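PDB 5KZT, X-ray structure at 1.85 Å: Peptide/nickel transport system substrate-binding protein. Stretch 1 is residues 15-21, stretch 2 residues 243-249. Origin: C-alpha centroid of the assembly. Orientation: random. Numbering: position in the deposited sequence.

Stretch 1 (15-21) QVLNLTE
Stretch 2, residues 243-249: DKVDRTV

Two strands that run side by side need not be zipped together by a full ladder of backbone hydrogen bonds; a carboxylate and a few ordered waters can do much of the work. The contact between residues 15-21 and 243-249 of this substrate-binding protein is a compact example. Residues 16-21 form an extended strand, with phi between -113° and -137° and psi between 114° and 167°. In the second stretch a loop, starting at Asp243 with positive phi (59/29) and passing through Lys244 (-92/-22) and Val245 (-132/155), leads into a strand that begins at Arg247 and continues beyond Val249. The two strand axes, 6.2 Å apart at closest approach, run nearly parallel at 11°. The register sets Asn18 CA 4.7 Å from Val245 CA, widening to 6.4 Å between Thr20 CA and Thr248 CA.

Gln15 (m, m) lies out of reach, and the contact opens at Val16 (t), whose carbonyl is tied to Asp246 through water 1: the water donates to Val16 O at 2.7 Å and to Asp246 OD2 at 2.8 Å. Leu17 (t, p) points its CA-CB bond sideways, yet its CD1 comes within 3.7 Å of Asp246 OD2.

Asn18 is the centre of the arrangement. Its backbone is gripped at both polar groups by one residue: Asn18 N donates to Asp246 OD2 at 2.9 Å (156°), while Asp246 N donates to Asn18 O at 2.9 Å and almost linearly (173°). The aspartate, chi1 m and phi/psi -103/-9, thus lets its side chain supply the acceptor that a neighbouring strand would normally provide from a carbonyl. The CA-CB bond of Asn18 (chi1 m, chi2 -50°) points toward the partner, packing CB 3.4 Å from Lys244 O. Water 2 accepts from Asn18 ND2 at 2.9 Å and donates to Asp243 O at 2.9 Å and Asp246 OD1 at 2.8 Å, binding the loop to the strand.

Leu19 (m, t) starts away, but its end returns, with CD2 4.1 Å from Arg247 CB on the extended arginine (t, t, t), a purely apolar touch.

At Thr20 (p) two waters bridge the wider spacing, alongside direct methyl packing. Water 3 accepts from Thr20 N at 3.0 Å and donates to Arg247 O at 2.8 Å, relaying a backbone link that the separation does not allow directly. Thr20 CG2 rests 3.8 Å from CG1 of Val245 (m), while Thr20 OG1 lies 2.6 Å from water 4, which donates to OG1 of Thr248 (t) at 2.9 Å and accepts from Val249 N at 3.1 Å. Glu21 (t, p), its CA-CB bond directed away, makes no contact.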

# COMPACT_ATOMS: atom_id res chain seq x y z
N GLN A 15 21.60 21.08 2.01
CA GLN A 15 20.55 20.18 2.43
C GLN A 15 19.57 19.94 1.29
O GLN A 15 18.40 20.31 1.37
CB GLN A 15 19.85 20.75 3.67
CG GLN A 15 20.78 20.95 4.86
CD GLN A 15 21.40 19.64 5.32
OE1 GLN A 15 20.69 18.68 5.62
NE2 GLN A 15 22.72 19.57 5.34
N VAL A 16 20.08 19.30 0.24
CA VAL A 16 19.29 18.92 -0.93
C VAL A 16 19.51 17.43 -1.13
O VAL A 16 20.65 16.99 -1.21
CB VAL A 16 19.69 19.69 -2.19
CG1 VAL A 16 18.99 19.14 -3.43
CG2 VAL A 16 19.37 21.16 -2.01
N LEU A 17 18.41 16.68 -1.18
CA LEU A 17 18.43 15.23 -1.25
C LEU A 17 17.90 14.80 -2.62
O LEU A 17 16.91 15.35 -3.10
CB LEU A 17 17.60 14.66 -0.11
CG LEU A 17 17.41 13.14 0.02
CD1 LEU A 17 18.73 12.41 0.22
CD2 LEU A 17 16.44 12.84 1.15
N ASN A 18 18.58 13.84 -3.25
CA ASN A 18 18.23 13.36 -4.60
C ASN A 18 17.86 11.87 -4.56
O ASN A 18 18.70 11.01 -4.26
CB ASN A 18 19.39 13.58 -5.57
CG ASN A 18 19.67 15.04 -5.83
OD1 ASN A 18 18.76 15.81 -6.13
ND2 ASN A 18 20.92 15.43 -5.72
N LEU A 19 16.60 11.57 -4.85
CA LEU A 19 16.05 10.23 -4.71
C LEU A 19 15.54 9.75 -6.05
O LEU A 19 15.41 10.54 -7.00
CB LEU A 19 14.92 10.22 -3.68
CG LEU A 19 15.25 10.61 -2.23
CD1 LEU A 19 13.99 10.55 -1.39
CD2 LEU A 19 16.36 9.75 -1.64
N THR A 20 15.27 8.45 -6.12
CA THR A 20 14.61 7.84 -7.26
C THR A 20 13.31 7.18 -6.84
O THR A 20 13.09 6.87 -5.66
CB THR A 20 15.48 6.76 -7.94
OG1 THR A 20 15.55 5.61 -7.09
CG2 THR A 20 16.87 7.26 -8.23
N GLU A 21 12.43 6.97 -7.81
CA GLU A 21 11.20 6.20 -7.62
C GLU A 21 11.06 5.28 -8.84
O GLU A 21 11.57 5.59 -9.90
CB GLU A 21 10.03 7.17 -7.49
CG GLU A 21 8.68 6.56 -7.11
CD GLU A 21 8.72 5.72 -5.84
OE1 GLU A 21 8.36 6.23 -4.76
OE2 GLU A 21 9.08 4.52 -5.94
N ASP A 243 27.21 10.79 -8.44
CA ASP A 243 26.65 11.69 -7.41
C ASP A 243 25.41 12.48 -7.81
O ASP A 243 25.17 13.56 -7.29
CB ASP A 243 27.74 12.64 -6.90
CG ASP A 243 28.93 11.90 -6.32
OD1 ASP A 243 28.73 10.90 -5.60
OD2 ASP A 243 30.07 12.30 -6.58
N LYS A 244 24.61 11.92 -8.72
CA LYS A 244 23.35 12.55 -9.15
C LYS A 244 22.17 12.07 -8.33
O LYS A 244 21.12 12.73 -8.32
CB LYS A 244 23.09 12.27 -10.63
CG LYS A 244 24.20 12.70 -11.57
CD LYS A 244 24.28 14.20 -11.68
CE LYS A 244 25.37 14.61 -12.64
NZ LYS A 244 25.49 16.09 -12.61
N VAL A 245 22.29 10.91 -7.70
CA VAL A 245 21.31 10.47 -6.70
C VAL A 245 22.05 9.98 -5.48
O VAL A 245 23.20 9.57 -5.57
CB VAL A 245 20.35 9.38 -7.22
CG1 VAL A 245 19.59 9.87 -8.44
CG2 VAL A 245 21.05 8.06 -7.51
N ASP A 246 21.38 10.04 -4.34
CA ASP A 246 21.95 9.71 -3.04
C ASP A 246 21.55 8.34 -2.50
O ASP A 246 22.09 7.89 -1.49
CB ASP A 246 21.58 10.79 -2.04
CG ASP A 246 22.07 12.15 -2.46
OD1 ASP A 246 23.26 12.27 -2.82
OD2 ASP A 246 21.26 13.10 -2.46
N ARG A 247 20.60 7.70 -3.17
CA ARG A 247 20.06 6.41 -2.76
C ARG A 247 19.47 5.77 -4.01
O ARG A 247 18.77 6.43 -4.78
CB ARG A 247 19.00 6.64 -1.69
CG ARG A 247 18.49 5.40 -1.00
CD ARG A 247 17.68 5.81 0.21
NE ARG A 247 17.35 4.71 1.12
CZ ARG A 247 16.17 4.13 1.22
NH1 ARG A 247 15.15 4.48 0.42
NH2 ARG A 247 16.01 3.16 2.12
N THR A 248 19.78 4.50 -4.25
CA THR A 248 19.31 3.82 -5.45
C THR A 248 18.96 2.35 -5.18
O THR A 248 19.69 1.63 -4.51
CB THR A 248 20.34 3.96 -6.59
OG1 THR A 248 19.78 3.47 -7.82
CG2 THR A 248 21.63 3.21 -6.29
N VAL A 249 17.86 1.90 -5.76
CA VAL A 249 17.39 0.54 -5.58
C VAL A 249 18.24 -0.42 -6.41
O VAL A 249 18.54 -0.13 -7.56
CB VAL A 249 15.93 0.36 -6.06
CG1 VAL A 249 15.48 -1.09 -5.84
CG2 VAL A 249 15.00 1.32 -5.37
O HOH W 1 22.77 15.45 -2.04
O HOH W 2 23.09 13.63 -5.22
O HOH W 3 16.09 6.41 -4.15
O HOH W 4 16.89 3.63 -8.08